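Local coordinates for protein 2-C-methyl-D-erythritol 2,4-cyclodiphosphate synthase (Thermus thermophilus, PDB 1IV3) that catalyses the conversion of 4-diphosphocytidyl-2-C-methyl-D-erythritol 2-phosphate to 2-C-methyl-D-erythritol 2,4-cyclodiphosphate with release of CMP, a step of non-mevalonate isoprenoid synthesis, at residues L91-L105 against M120-S134. The protein carries 3 engineered substitutions. Numbering follows the deposited sequence.
Sequences LLQASLVLTLDRPKL and MRLPQDRIGLTFKTS. Engineered in segment 120-134: Met120 (natural residue Leu).
Ser95 pairs with Gly128 and Leu96 with Leu129 in a parallel ladder, where Leu96 N donates to Gly128 O at 2.7 Å. Seven backbone hydrogen bonds run from Ala94 N to Leu100 N. A water bridges Leu96 O and Thr130 OG1.

Arg126 runs past Leu92, at the start of strand 91-99. Its CB, CG and CD pass Leu92 O, CD at 3.3 Å. The chain bends at chi2 (-71°), carrying the guanidinium over the Leu92 side chain. NE and CZ lie by Leu92 CD1, which sits 3.6 Å above the centre of the guanidinium plane. NH1 is 3.3 Å from Leu92 CD2, and NH2 lies beside CD1.

On the opposite end, Leu105 CB lies over the face of the Phe131 ring, 3.6 Å from its centroid, in a CH-pi contact. Asp101 OD1 takes two bonds, from Ser134 N at 2.7 Å and Ser134 OG at 2.5 Å. The hydroxyl meets its syn lone pair. An alanine here would remove the carboxylate and would probably leave Ser134 N without its acceptor and the loop less firmly tied. These loops hold residues that bind the substrate.

The contact joins two strands of a beta-alpha-beta unit. Helix 109-120 connects them and packs on Leu129 and Phe131. Helix 39-50 lies against Ala94, Leu96 and Leu98. Strand 141-150 flanks strand 91-99 on its other edge, and a second subunit packs on Val97 and Thr130.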
loop_
_atom_site.group_PDB
_atom_site.type_symbol
_atom_site.label_atom_id
_atom_site.label_comp_id
_atom_site.label_asym_id
_atom_site.label_seq_id
_atom_site.Cartn_x
_atom_site.Cartn_y
_atom_site.Cartn_z
ATOM N N LEU A 91 17.984 5.507 8.746
ATOM C CA LEU A 91 16.607 5.835 8.367
ATOM C C LEU A 91 16.532 7.264 7.858
ATOM O O LEU A 91 17.123 8.157 8.467
ATOM C CB LEU A 91 15.713 5.630 9.581
ATOM C CG LEU A 91 14.205 5.742 9.406
ATOM C CD1 LEU A 91 13.668 4.935 8.222
ATOM C CD2 LEU A 91 13.558 5.284 10.719
ATOM N N LEU A 92 15.829 7.493 6.753
ATOM C CA LEU A 92 15.657 8.815 6.172
ATOM C C LEU A 92 14.233 9.338 6.239
ATOM O O LEU A 92 13.996 10.526 6.425
ATOM C CB LEU A 92 16.075 8.838 4.686
ATOM C CG LEU A 92 15.882 10.207 4.020
ATOM C CD1 LEU A 92 16.703 11.305 4.676
ATOM C CD2 LEU A 92 16.237 10.132 2.541
ATOM N N GLN A 93 13.257 8.430 6.045
ATOM C CA GLN A 93 11.887 8.928 5.942
ATOM C C GLN A 93 10.863 7.863 6.279
ATOM O O GLN A 93 11.156 6.688 5.966
ATOM C CB GLN A 93 11.627 9.403 4.492
ATOM C CG GLN A 93 10.300 10.156 4.373
ATOM C CD GLN A 93 10.216 11.081 3.166
ATOM O OE1 GLN A 93 9.379 12.001 3.122
ATOM N NE2 GLN A 93 11.073 10.786 2.196
ATOM N N ALA A 94 9.720 8.242 6.854
ATOM C CA ALA A 94 8.626 7.275 7.003
ATOM C C ALA A 94 7.334 7.946 6.544
ATOM O O ALA A 94 7.076 9.079 6.932
ATOM C CB ALA A 94 8.505 6.754 8.435
ATOM N N SER A 95 6.545 7.244 5.728
ATOM C CA SER A 95 5.303 7.796 5.213
ATOM C C SER A 95 4.224 6.756 5.438
ATOM O O SER A 95 4.399 5.634 4.953
ATOM C CB SER A 95 5.431 8.117 3.719
ATOM O OG SER A 95 4.209 8.692 3.261
ATOM N N LEU A 96 3.170 7.103 6.178
ATOM C CA LEU A 96 2.177 6.056 6.427
ATOM C C LEU A 96 0.764 6.614 6.486
ATOM O O LEU A 96 0.587 7.800 6.738
ATOM C CB LEU A 96 2.467 5.334 7.738
ATOM C CG LEU A 96 2.272 6.168 9.004
ATOM C CD1 LEU A 96 2.159 5.278 10.237
ATOM C CD2 LEU A 96 3.441 7.128 9.193
ATOM N N VAL A 97 -0.172 5.691 6.259
ATOM C CA VAL A 97 -1.583 6.039 6.304
ATOM C C VAL A 97 -2.267 5.208 7.387
ATOM O O VAL A 97 -2.105 3.989 7.430
ATOM C CB VAL A 97 -2.293 5.726 4.979
ATOM C CG1 VAL A 97 -3.742 6.163 4.986
ATOM C CG2 VAL A 97 -1.547 6.408 3.824
ATOM N N LEU A 98 -3.026 5.910 8.215
ATOM C CA LEU A 98 -3.895 5.276 9.181
ATOM C C LEU A 98 -5.352 5.436 8.735
ATOM O O LEU A 98 -5.764 6.559 8.435
ATOM C CB LEU A 98 -3.748 5.887 10.560
ATOM C CG LEU A 98 -2.311 5.989 11.053
ATOM C CD1 LEU A 98 -2.329 6.461 12.509
ATOM C CD2 LEU A 98 -1.579 4.666 10.911
ATOM N N THR A 99 -6.039 4.296 8.736
ATOM C CA THR A 99 -7.432 4.263 8.306
ATOM C C THR A 99 -8.309 3.707 9.410
ATOM O O THR A 99 -8.066 2.612 9.929
ATOM C CB THR A 99 -7.575 3.396 7.040
ATOM O OG1 THR A 99 -6.717 3.910 6.013
ATOM C CG2 THR A 99 -8.992 3.454 6.516
ATOM N N LEU A 100 -9.318 4.473 9.787
ATOM C CA LEU A 100 -10.306 4.035 10.780
ATOM C C LEU A 100 -11.482 5.010 10.766
ATOM O O LEU A 100 -11.306 6.201 10.478
ATOM C CB LEU A 100 -9.689 3.912 12.168
ATOM C CG LEU A 100 -9.397 5.184 12.963
ATOM C CD1 LEU A 100 -8.801 4.855 14.333
ATOM C CD2 LEU A 100 -8.463 6.104 12.206
ATOM N N ASP A 101 -12.682 4.502 11.037
ATOM C CA ASP A 101 -13.866 5.359 10.929
ATOM C C ASP A 101 -14.061 6.218 12.165
ATOM O O ASP A 101 -14.673 7.289 12.083
ATOM C CB ASP A 101 -15.099 4.488 10.631
ATOM C CG ASP A 101 -14.972 3.798 9.286
ATOM O OD1 ASP A 101 -13.865 3.736 8.713
ATOM O OD2 ASP A 101 -15.996 3.319 8.748
ATOM N N ARG A 102 -13.549 5.807 13.319
ATOM C CA ARG A 102 -13.616 6.637 14.523
ATOM C C ARG A 102 -12.515 6.159 15.456
ATOM O O ARG A 102 -12.184 4.968 15.303
ATOM C CB ARG A 102 -14.988 6.533 15.175
ATOM C CG ARG A 102 -15.491 5.109 15.274
ATOM C CD ARG A 102 -16.859 4.983 15.944
ATOM N NE ARG A 102 -17.083 3.579 16.300
ATOM C CZ ARG A 102 -17.740 3.127 17.354
ATOM N NH1 ARG A 102 -18.278 3.979 18.217
ATOM N NH2 ARG A 102 -17.863 1.817 17.547
ATOM N N PRO A 103 -11.966 6.983 16.325
ATOM C CA PRO A 103 -12.282 8.396 16.512
ATOM C C PRO A 103 -11.575 9.269 15.478
ATOM O O PRO A 103 -10.698 8.783 14.760
ATOM C CB PRO A 103 -11.680 8.708 17.890
ATOM C CG PRO A 103 -10.463 7.839 17.921
ATOM C CD PRO A 103 -10.873 6.563 17.247
ATOM N N LYS A 104 -11.936 10.545 15.391
ATOM C CA LYS A 104 -11.195 11.475 14.549
ATOM C C LYS A 104 -9.755 11.618 15.040
ATOM O O LYS A 104 -9.537 11.816 16.246
ATOM C CB LYS A 104 -11.876 12.856 14.552
ATOM C CG LYS A 104 -13.262 12.792 13.905
ATOM C CD LYS A 104 -13.908 14.165 13.838
ATOM C CE LYS A 104 -14.371 14.490 12.421
ATOM N NZ LYS A 104 -15.773 14.025 12.190
ATOM N N LEU A 105 -8.804 11.532 14.117
ATOM C CA LEU A 105 -7.394 11.651 14.523
ATOM C C LEU A 105 -6.857 13.060 14.367
ATOM O O LEU A 105 -5.834 13.420 14.962
ATOM C CB LEU A 105 -6.563 10.607 13.759
ATOM C CG LEU A 105 -6.852 9.132 14.093
ATOM C CD1 LEU A 105 -5.849 8.209 13.417
ATOM C CD2 LEU A 105 -6.832 8.879 15.602
ATOM N N MET A 120 11.548 7.747 16.023
ATOM C CA MET A 120 12.338 7.314 14.877
ATOM C C MET A 120 13.500 8.264 14.646
ATOM O O MET A 120 14.306 8.065 13.742
ATOM C CB MET A 120 11.412 7.187 13.648
ATOM C CG MET A 120 10.769 5.814 13.511
ATOM S SD MET A 120 9.645 5.611 12.092
ATOM C CE MET A 120 8.651 6.985 12.246
ATOM N N ARG A 121 13.572 9.297 15.487
ATOM C CA ARG A 121 14.613 10.308 15.411
ATOM C C ARG A 121 14.669 10.905 14.010
ATOM O O ARG A 121 15.735 11.025 13.389
ATOM C CB ARG A 121 15.974 9.709 15.788
ATOM C CG ARG A 121 15.988 9.154 17.220
ATOM C CD ARG A 121 17.461 8.902 17.594
ATOM N NE ARG A 121 17.914 7.652 16.986
ATOM C CZ ARG A 121 18.417 7.508 15.766
ATOM N NH1 ARG A 121 18.557 8.534 14.936
ATOM N NH2 ARG A 121 18.795 6.305 15.340
ATOM N N LEU A 122 13.489 11.286 13.506
ATOM C CA LEU A 122 13.483 11.901 12.183
ATOM C C LEU A 122 12.917 13.307 12.291
ATOM O O LEU A 122 12.065 13.556 13.145
ATOM C CB LEU A 122 12.613 11.086 11.223
ATOM C CG LEU A 122 13.141 9.770 10.667
ATOM C CD1 LEU A 122 12.048 9.120 9.806
ATOM C CD2 LEU A 122 14.419 9.972 9.872
ATOM N N PRO A 123 13.335 14.224 11.432
ATOM C CA PRO A 123 12.761 15.571 11.498
ATOM C C PRO A 123 11.293 15.512 11.113
ATOM O O PRO A 123 10.902 14.564 10.441
ATOM C CB PRO A 123 13.562 16.340 10.442
ATOM C CG PRO A 123 14.050 15.281 9.505
ATOM C CD PRO A 123 14.332 14.073 10.370
ATOM N N GLN A 124 10.503 16.508 11.495
ATOM C CA GLN A 124 9.064 16.472 11.246
ATOM C C GLN A 124 8.711 16.429 9.769
ATOM O O GLN A 124 7.697 15.806 9.411
ATOM C CB GLN A 124 8.388 17.672 11.947
ATOM C CG GLN A 124 8.672 17.692 13.438
ATOM C CD GLN A 124 7.475 17.559 14.350
ATOM O OE1 GLN A 124 6.348 17.854 13.971
ATOM N NE2 GLN A 124 7.692 17.128 15.590
ATOM N N ASP A 125 9.517 17.033 8.898
ATOM C CA ASP A 125 9.158 17.003 7.472
ATOM C C ASP A 125 9.459 15.669 6.796
ATOM O O ASP A 125 9.147 15.395 5.632
ATOM C CB ASP A 125 9.920 18.142 6.773
ATOM C CG ASP A 125 11.406 17.803 6.784
ATOM O OD1 ASP A 125 11.913 17.252 5.789
ATOM O OD2 ASP A 125 12.032 18.076 7.827
ATOM N N ARG A 126 10.098 14.757 7.534
ATOM C CA ARG A 126 10.372 13.415 7.051
ATOM C C ARG A 126 9.423 12.422 7.708
ATOM O O ARG A 126 9.612 11.210 7.578
ATOM C CB ARG A 126 11.832 13.036 7.371
ATOM C CG ARG A 126 12.848 13.772 6.511
ATOM C CD ARG A 126 12.771 13.245 5.082
ATOM N NE ARG A 126 13.807 13.733 4.193
ATOM C CZ ARG A 126 14.161 13.213 3.026
ATOM N NH1 ARG A 126 13.589 12.130 2.479
ATOM N NH2 ARG A 126 15.153 13.835 2.381
ATOM N N ILE A 127 8.428 12.929 8.437
ATOM C CA ILE A 127 7.364 12.078 8.973
ATOM C C ILE A 127 6.097 12.371 8.163
ATOM O O ILE A 127 5.524 13.454 8.301
ATOM C CB ILE A 127 7.073 12.279 10.470
ATOM C CG1 ILE A 127 8.236 11.941 11.406
ATOM C CG2 ILE A 127 5.826 11.475 10.872
ATOM C CD1 ILE A 127 8.587 10.463 11.330
ATOM N N GLY A 128 5.673 11.426 7.319
ATOM C CA GLY A 128 4.502 11.702 6.498
ATOM C C GLY A 128 3.320 10.889 7.007
ATOM O O GLY A 128 3.178 9.743 6.613
ATOM N N LEU A 129 2.515 11.465 7.883
ATOM C CA LEU A 129 1.389 10.769 8.482
ATOM C C LEU A 129 0.098 11.300 7.873
ATOM O O LEU A 129 -0.106 12.520 7.933
ATOM C CB LEU A 129 1.440 10.987 9.998
ATOM C CG LEU A 129 0.231 10.477 10.786
ATOM C CD1 LEU A 129 -0.005 8.990 10.571
ATOM C CD2 LEU A 129 0.415 10.764 12.286
ATOM N N THR A 130 -0.740 10.457 7.265
ATOM C CA THR A 130 -2.033 10.951 6.789
ATOM C C THR A 130 -3.130 10.068 7.378
ATOM O O THR A 130 -2.858 8.912 7.712
ATOM C CB THR A 130 -2.164 10.936 5.253
ATOM O OG1 THR A 130 -1.970 9.594 4.777
ATOM C CG2 THR A 130 -1.080 11.785 4.617
ATOM N N PHE A 131 -4.348 10.601 7.480
ATOM C CA PHE A 131 -5.475 9.954 8.129
ATOM C C PHE A 131 -6.634 9.787 7.156
ATOM O O PHE A 131 -6.895 10.734 6.400
ATOM C CB PHE A 131 -5.981 10.798 9.313
ATOM C CG PHE A 131 -4.948 11.157 10.353
ATOM C CD1 PHE A 131 -3.982 10.274 10.785
ATOM C CD2 PHE A 131 -4.959 12.433 10.906
ATOM C CE1 PHE A 131 -3.073 10.662 11.749
ATOM C CE2 PHE A 131 -4.062 12.823 11.863
ATOM C CZ PHE A 131 -3.093 11.929 12.301
ATOM N N LYS A 132 -7.268 8.635 7.216
ATOM C CA LYS A 132 -8.413 8.331 6.387
ATOM C C LYS A 132 -9.452 7.577 7.225
ATOM O O LYS A 132 -9.138 6.956 8.234
ATOM C CB LYS A 132 -8.080 7.457 5.178
ATOM C CG LYS A 132 -6.963 7.968 4.304
ATOM C CD LYS A 132 -7.340 9.175 3.468
ATOM C CE LYS A 132 -8.614 8.949 2.665
ATOM N NZ LYS A 132 -8.957 10.180 1.890
ATOM N N THR A 133 -10.690 7.640 6.725
ATOM C CA THR A 133 -11.715 6.733 7.210
ATOM C C THR A 133 -11.952 5.683 6.121
ATOM O O THR A 133 -11.502 5.901 4.998
ATOM C CB THR A 133 -13.068 7.392 7.497
ATOM O OG1 THR A 133 -13.717 7.575 6.225
ATOM C CG2 THR A 133 -12.895 8.760 8.118
ATOM N N SER A 134 -12.639 4.600 6.444
ATOM C CA SER A 134 -12.805 3.517 5.476
ATOM C C SER A 134 -14.016 3.743 4.582
ATOM O O SER A 134 -14.286 2.931 3.703
ATOM C CB SER A 134 -13.002 2.179 6.200
ATOM O OG SER A 134 -14.292 2.129 6.808
HETATM O O HOH W 1 0.859 9.135 4.309
#